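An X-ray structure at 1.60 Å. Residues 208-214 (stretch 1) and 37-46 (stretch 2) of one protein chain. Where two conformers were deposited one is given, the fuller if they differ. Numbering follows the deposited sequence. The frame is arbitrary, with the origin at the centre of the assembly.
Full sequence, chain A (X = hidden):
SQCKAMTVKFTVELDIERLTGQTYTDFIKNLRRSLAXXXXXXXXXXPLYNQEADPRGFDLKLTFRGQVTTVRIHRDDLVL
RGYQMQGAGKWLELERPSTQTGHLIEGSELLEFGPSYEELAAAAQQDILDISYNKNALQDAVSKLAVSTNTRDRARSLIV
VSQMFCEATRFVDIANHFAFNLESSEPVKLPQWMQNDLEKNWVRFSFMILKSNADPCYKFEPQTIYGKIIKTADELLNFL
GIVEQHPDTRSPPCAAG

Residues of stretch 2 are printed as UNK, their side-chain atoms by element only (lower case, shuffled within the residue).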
ATOM      1  N   MET A 208      10.751 -11.562  -8.498  1.00 12.61           N
ATOM      2  CA  MET A 208      10.724 -12.716  -9.417  1.00 13.56           C
ATOM      3  C   MET A 208      10.286 -12.326 -10.828  1.00 12.64           C
ATOM      4  O   MET A 208      10.806 -12.829 -11.844  1.00 13.55           O
ATOM      5  CB  MET A 208       9.768 -13.818  -8.926  1.00 14.72           C
ATOM      6  CG  MET A 208      10.151 -14.448  -7.655  1.00 16.05           C
ATOM      7  SD  MET A 208       8.822 -15.563  -7.113  1.00 17.91           S
ATOM      8  CE  MET A 208       9.387 -15.825  -5.467  1.00 20.98           C
ATOM      9  N   ILE A 209       9.274 -11.475 -10.902  1.00 11.26           N
ATOM     10  CA  ILE A 209       8.694 -11.033 -12.187  1.00 11.06           C
ATOM     11  C   ILE A 209       9.697 -10.181 -12.962  1.00 11.39           C
ATOM     12  O   ILE A 209       9.967 -10.466 -14.136  1.00 11.04           O
ATOM     13  CB  ILE A 209       7.392 -10.275 -11.955  1.00 12.27           C
ATOM     14  CG1 ILE A 209       6.322 -11.262 -11.449  1.00 10.75           C
ATOM     15  CG2 ILE A 209       6.910  -9.577 -13.232  1.00 13.30           C
ATOM     16  CD1 ILE A 209       5.197 -10.568 -10.768  1.00 14.37           C
ATOM     17  N   LEU A 210      10.288  -9.173 -12.327  1.00 11.46           N
ATOM     18  CA  LEU A 210      11.227  -8.316 -13.047  1.00 11.52           C
ATOM     19  C   LEU A 210      12.536  -9.048 -13.350  1.00 12.33           C
ATOM     20  O   LEU A 210      13.126  -8.839 -14.398  1.00 12.70           O
ATOM     21  CB  LEU A 210      11.509  -7.045 -12.272  1.00 12.40           C
ATOM     22  CG  LEU A 210      10.321  -6.116 -12.136  1.00 13.14           C
ATOM     23  CD1 LEU A 210      10.769  -4.816 -11.517  1.00 15.23           C
ATOM     24  CD2 LEU A 210       9.653  -5.857 -13.488  1.00 14.36           C
ATOM     25  N   LYS A 211      12.994  -9.905 -12.445  1.00 11.18           N
ATOM     26  CA  LYS A 211      14.229 -10.646 -12.726  1.00 12.11           C
ATOM     27  C   LYS A 211      13.980 -11.626 -13.869  1.00 11.34           C
ATOM     28  O   LYS A 211      14.874 -11.828 -14.729  1.00 12.52           O
ATOM     29  CB  LYS A 211      14.799 -11.308 -11.451  1.00 13.43           C
ATOM     30  CG  LYS A 211      16.281 -11.610 -11.560  1.00 16.17           C
ATOM     31  CD  LYS A 211      17.160 -10.407 -11.430  1.00 16.35           C
ATOM     32  CE  LYS A 211      18.627 -10.811 -11.510  1.00 17.95           C
ATOM     33  NZ  LYS A 211      19.525  -9.648 -11.438  1.00 19.63           N
ATOM     34  N   SER A 212      12.797 -12.247 -13.930  1.00 12.20           N
ATOM     35  CA  SER A 212      12.444 -13.123 -15.047  1.00 13.38           C
ATOM     36  C   SER A 212      12.478 -12.360 -16.377  1.00 13.19           C
ATOM     37  O   SER A 212      12.969 -12.888 -17.386  1.00 13.65           O
ATOM     38  CB  SER A 212      11.073 -13.757 -14.855  1.00 14.76           C
ATOM     39  OG  SER A 212      11.148 -14.734 -13.835  1.00 16.99           O
ATOM     40  N   ASN A 213      11.972 -11.132 -16.392  1.00 12.44           N
ATOM     41  CA  ASN A 213      11.933 -10.329 -17.620  1.00 11.98           C
ATOM     42  C   ASN A 213      13.323  -9.891 -18.061  1.00 11.39           C
ATOM     43  O   ASN A 213      13.578  -9.760 -19.249  1.00 12.54           O
ATOM     44  CB  ASN A 213      11.029  -9.112 -17.411  1.00 12.89           C
ATOM     45  CG  ASN A 213      10.667  -8.378 -18.715  1.00 14.47           C
ATOM     46  OD1 ASN A 213      10.063  -8.944 -19.605  1.00 21.57           O
ATOM     47  ND2 ASN A 213      10.971  -7.095 -18.772  1.00 18.17           N
ATOM     48  N   ALA A 214      14.200  -9.685 -17.083  1.00 10.83           N
ATOM     49  CA  ALA A 214      15.528  -9.093 -17.348  1.00 10.24           C
ATOM     50  C   ALA A 214      16.605 -10.085 -17.621  1.00 11.50           C
ATOM     51  O   ALA A 214      17.533  -9.775 -18.373  1.00 11.01           O
ATOM     52  CB  ALA A 214      15.973  -8.284 -16.154  1.00 11.13           C
ATOM     53  N   UNK A  37       6.041   4.274 -13.523  1.00 20.36           N
ATOM     54  CA  UNK A  37       7.138   4.842 -14.331  1.00 22.53           C
ATOM     55  C   UNK A  37       7.204   4.230 -15.703  1.00 22.17           C
ATOM     56  O   UNK A  37       7.422   4.925 -16.674  1.00 23.63           O
ATOM     57  c   UNK A  37       8.480   5.166 -12.301  1.00 25.54           C
ATOM     58  o   UNK A  37       8.967   3.308 -13.768  1.00 25.46           O
ATOM     59  c   UNK A  37       8.526   4.683 -13.669  1.00 22.96           C
ATOM     60  N   UNK A  38       7.027   2.918 -15.782  1.00 22.20           N
ATOM     61  CA  UNK A  38       7.013   2.168 -17.024  1.00 21.74           C
ATOM     62  C   UNK A  38       6.110   0.984 -16.803  1.00 19.36           C
ATOM     63  O   UNK A  38       5.475   0.893 -15.756  1.00 20.06           O
ATOM     64  c   UNK A  38       9.207  -1.601 -17.684  1.00 21.10           C
ATOM     65  c   UNK A  38       9.547   1.049 -15.207  1.00 23.90           C
ATOM     66  c   UNK A  38      10.059  -1.122 -15.471  1.00 24.35           C
ATOM     67  c   UNK A  38      10.531  -2.451 -15.330  1.00 23.51           C
ATOM     68  c   UNK A  38       9.641  -2.915 -17.520  1.00 21.49           C
ATOM     69  c   UNK A  38       8.378   1.690 -17.431  1.00 21.88           C
ATOM     70  c   UNK A  38       9.069   0.720 -16.439  1.00 23.71           C
ATOM     71  c   UNK A  38       9.412  -0.677 -16.643  1.00 24.33           C
ATOM     72  n   UNK A  38      10.133  -0.050 -14.613  1.00 23.09           N
ATOM     73  c   UNK A  38      10.329  -3.313 -16.367  1.00 22.99           C
ATOM     74  N   UNK A  39       5.967   0.166 -17.858  1.00 16.45           N
ATOM     75  CA  UNK A  39       4.960  -0.894 -17.870  1.00 15.03           C
ATOM     76  C   UNK A  39       5.545  -2.205 -18.356  1.00 13.66           C
ATOM     77  O   UNK A  39       6.360  -2.257 -19.278  1.00 12.77           O
ATOM     78  c   UNK A  39       2.508   2.974 -17.821  1.00 17.05           C
ATOM     79  c   UNK A  39       1.786   0.316 -17.438  1.00 14.30           C
ATOM     80  c   UNK A  39       3.277   1.950 -18.365  1.00 16.02           C
ATOM     81  c   UNK A  39       1.382   2.665 -17.082  1.00 17.69           C
ATOM     82  c   UNK A  39       3.755  -0.499 -18.746  1.00 14.70           C
ATOM     83  o   UNK A  39       0.604   3.658 -16.538  1.00 19.47           O
ATOM     84  c   UNK A  39       1.011   1.332 -16.891  1.00 16.19           C
ATOM     85  c   UNK A  39       2.939   0.596 -18.163  1.00 15.08           C
ATOM     86  N   UNK A  40       5.098  -3.289 -17.729  1.00 12.84           N
ATOM     87  CA  UNK A  40       5.441  -4.611 -18.103  1.00 12.49           C
ATOM     88  C   UNK A  40       4.156  -5.399 -18.420  1.00 12.69           C
ATOM     89  O   UNK A  40       3.369  -5.636 -17.530  1.00 12.06           O
ATOM     90  c   UNK A  40       7.245  -7.436 -16.096  1.00 14.78           C
ATOM     91  c   UNK A  40       6.542  -6.727 -17.265  1.00 13.81           C
ATOM     92  c   UNK A  40       7.361  -6.852 -18.506  1.00 13.94           C
ATOM     93  c   UNK A  40       6.198  -5.277 -16.955  1.00 12.90           C
ATOM     94  N   UNK A  41       3.903  -5.733 -19.669  1.00 11.66           N
ATOM     95  CA  UNK A  41       2.691  -6.462 -20.066  1.00 12.55           C
ATOM     96  C   UNK A  41       1.438  -5.793 -19.531  1.00 12.49           C
ATOM     97  O   UNK A  41       0.509  -6.463 -19.054  1.00 13.87           O
ATOM     98  n   UNK A  41       4.826  -9.383 -19.514  1.00 21.00           N
ATOM     99  c   UNK A  41       3.950  -8.606 -20.247  1.00 15.02           C
ATOM    100  n   UNK A  41       5.601  -9.293 -21.512  1.00 20.63           N
ATOM    101  c   UNK A  41       4.461  -8.531 -21.490  1.00 15.24           C
ATOM    102  c   UNK A  41       2.766  -7.926 -19.662  1.00 13.07           C
ATOM    103  c   UNK A  41       5.797  -9.803 -20.311  1.00 19.17           C
ATOM    104  N   UNK A  42       1.429  -4.478 -19.617  1.00 11.22           N
ATOM    105  CA  UNK A  42       0.303  -3.642 -19.217  1.00 12.07           C
ATOM    106  C   UNK A  42       0.208  -3.304 -17.747  1.00 12.13           C
ATOM    107  O   UNK A  42      -0.694  -2.551 -17.350  1.00 14.50           O
ATOM    108  N   UNK A  43       1.121  -3.845 -16.943  1.00 11.89           N
ATOM    109  CA  UNK A  43       1.109  -3.600 -15.505  1.00 12.18           C
ATOM    110  C   UNK A  43       2.180  -2.562 -15.130  1.00 12.49           C
ATOM    111  O   UNK A  43       3.358  -2.698 -15.510  1.00 13.19           O
ATOM    112  c   UNK A  43       1.206  -4.908 -14.688  0.50 12.74           C
ATOM    113  c   UNK A  43       2.251  -5.788 -15.200  0.50 14.97           C
ATOM    114  c   UNK A  43       1.357  -4.624 -13.170  0.50  8.05           C
ATOM    115  N   UNK A  44       1.781  -1.543 -14.376  1.00 13.84           N
ATOM    116  CA  UNK A  44       2.725  -0.501 -14.048  1.00 13.32           C
ATOM    117  C   UNK A  44       3.847  -1.001 -13.125  1.00 14.11           C
ATOM    118  O   UNK A  44       3.600  -1.852 -12.262  1.00 14.48           O
ATOM    119  c   UNK A  44       1.859   0.549 -13.334  1.00 14.31           C
ATOM    120  c   UNK A  44       0.429  -1.281 -13.867  1.00 13.82           C
ATOM    121  c   UNK A  44       0.628  -0.154 -12.937  1.00 14.70           C
ATOM    122  N   UNK A  45       5.028  -0.429 -13.320  1.00 14.88           N
ATOM    123  CA  UNK A  45       6.226  -0.673 -12.521  1.00 15.43           C
ATOM    124  C   UNK A  45       6.601   0.640 -11.801  1.00 15.61           C
ATOM    125  O   UNK A  45       6.667   1.698 -12.406  1.00 15.86           O
ATOM    126  c   UNK A  45       8.588  -1.521 -12.534  1.00 17.78           C
ATOM    127  c   UNK A  45       7.371  -1.185 -13.383  1.00 16.12           C
ATOM    128  c   UNK A  45       6.915  -2.419 -14.195  1.00 16.78           C
ATOM    129  N   UNK A  46       6.858   0.536 -10.511  1.00 14.38           N
ATOM    130  CA  UNK A  46       7.186   1.693  -9.670  1.00 14.71           C
ATOM    131  C   UNK A  46       8.610   2.163  -9.947  1.00 14.89           C
ATOM    132  O   UNK A  46       9.464   1.396 -10.436  1.00 14.78           O
ATOM    133  c   UNK A  46       7.051   1.320  -8.208  1.00 14.34           C
ATOM    134  c   UNK A  46       4.751   2.252  -7.788  1.00 17.26           C
ATOM    135  c   UNK A  46       5.613   1.024  -7.787  1.00 14.35           C
ATOM    136  c   UNK A  46       5.560   0.365  -6.429  1.00 14.93           C
TER

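Position 37 has three side-chain atoms, a carbon carrying one oxygen and one carbon, and none touches stretch 1. A beta-branched residue with a hydroxyl is threonine, Thr-37. Its backbone N donates to O of position 45 at 2.9 Å, which begins the pairing of a hairpin.

Position 38 carries one carbon and then fused five- and six-membered rings holding eight carbons and one nitrogen, an indole. It is therefore Trp-38. Its CH2 lies 3.9 Å from CD2 of Leu-210, an oblique approach to the ring.

At position 39 a carbon leads to a six-carbon ring bearing one oxygen, the phenol of Tyr-39. The nearest approach to the helix is 9.5 Å, from CB of Tyr-39 to CD2 of Leu-210, too far for contact.

Position 40 shows four carbons forked at the second, with the CA-to-CB bond pointing toward the helix. The fork after CB identifies Leu-40, with chi1 t and chi2 p. Its CD2 packs 3.6 Å from CG2 of Ile-209 and 3.9 Å from CD2 of Leu-210, while its CD1 lies 3.6 Å from OD1 of Asn-213.

Position 41 has one carbon followed by a five-membered ring of three carbons and two nitrogens, an imidazole: His-41. Its CE1 stands 4.4 Å from OD1 of Asn-213, a peripheral touch without a hydrogen bond.

Position 42 has no side-chain atoms and is Gly-42. Its phi of 83° by itself favours glycine, and it helps form the type I' turn from Leu-40 to position 43.

Position 43 has one carbon carrying two more and touches nothing on stretch 1, which gives Val-43. Its N donates to Leu-40 O, and Leu-40 N to Val-43 O, both at 2.9 Å, closing the turn.

Three carbons at position 44 close a ring onto the backbone N, defining Pro-44, far from the helix.

Position 45 again has a carbon carrying two carbons, Val-45, with CB directed toward stretch 1. Its CG1 meets CD1 of Leu-210 at 4.1 Å.

Position 46 has four carbons; the fork comes at the second, beyond CB, which makes it Leu-46. Its nearest approach is 7.9 Å, from CB of Leu-46 to CD1 of Leu-210.

The helix and strand 38-40 cross at 84°, with axes 11.3 Å apart at closest approach. Side chains fill that gap: Leu-210 reaches Trp-38, Leu-40 and Val-45, and Ile-209 packs on Leu-40. With no hydrogen bond across the stretches, the 248 Å² contact rests chiefly on apolar packing.

Stretch 2 37-46: TWYLHGVPVL
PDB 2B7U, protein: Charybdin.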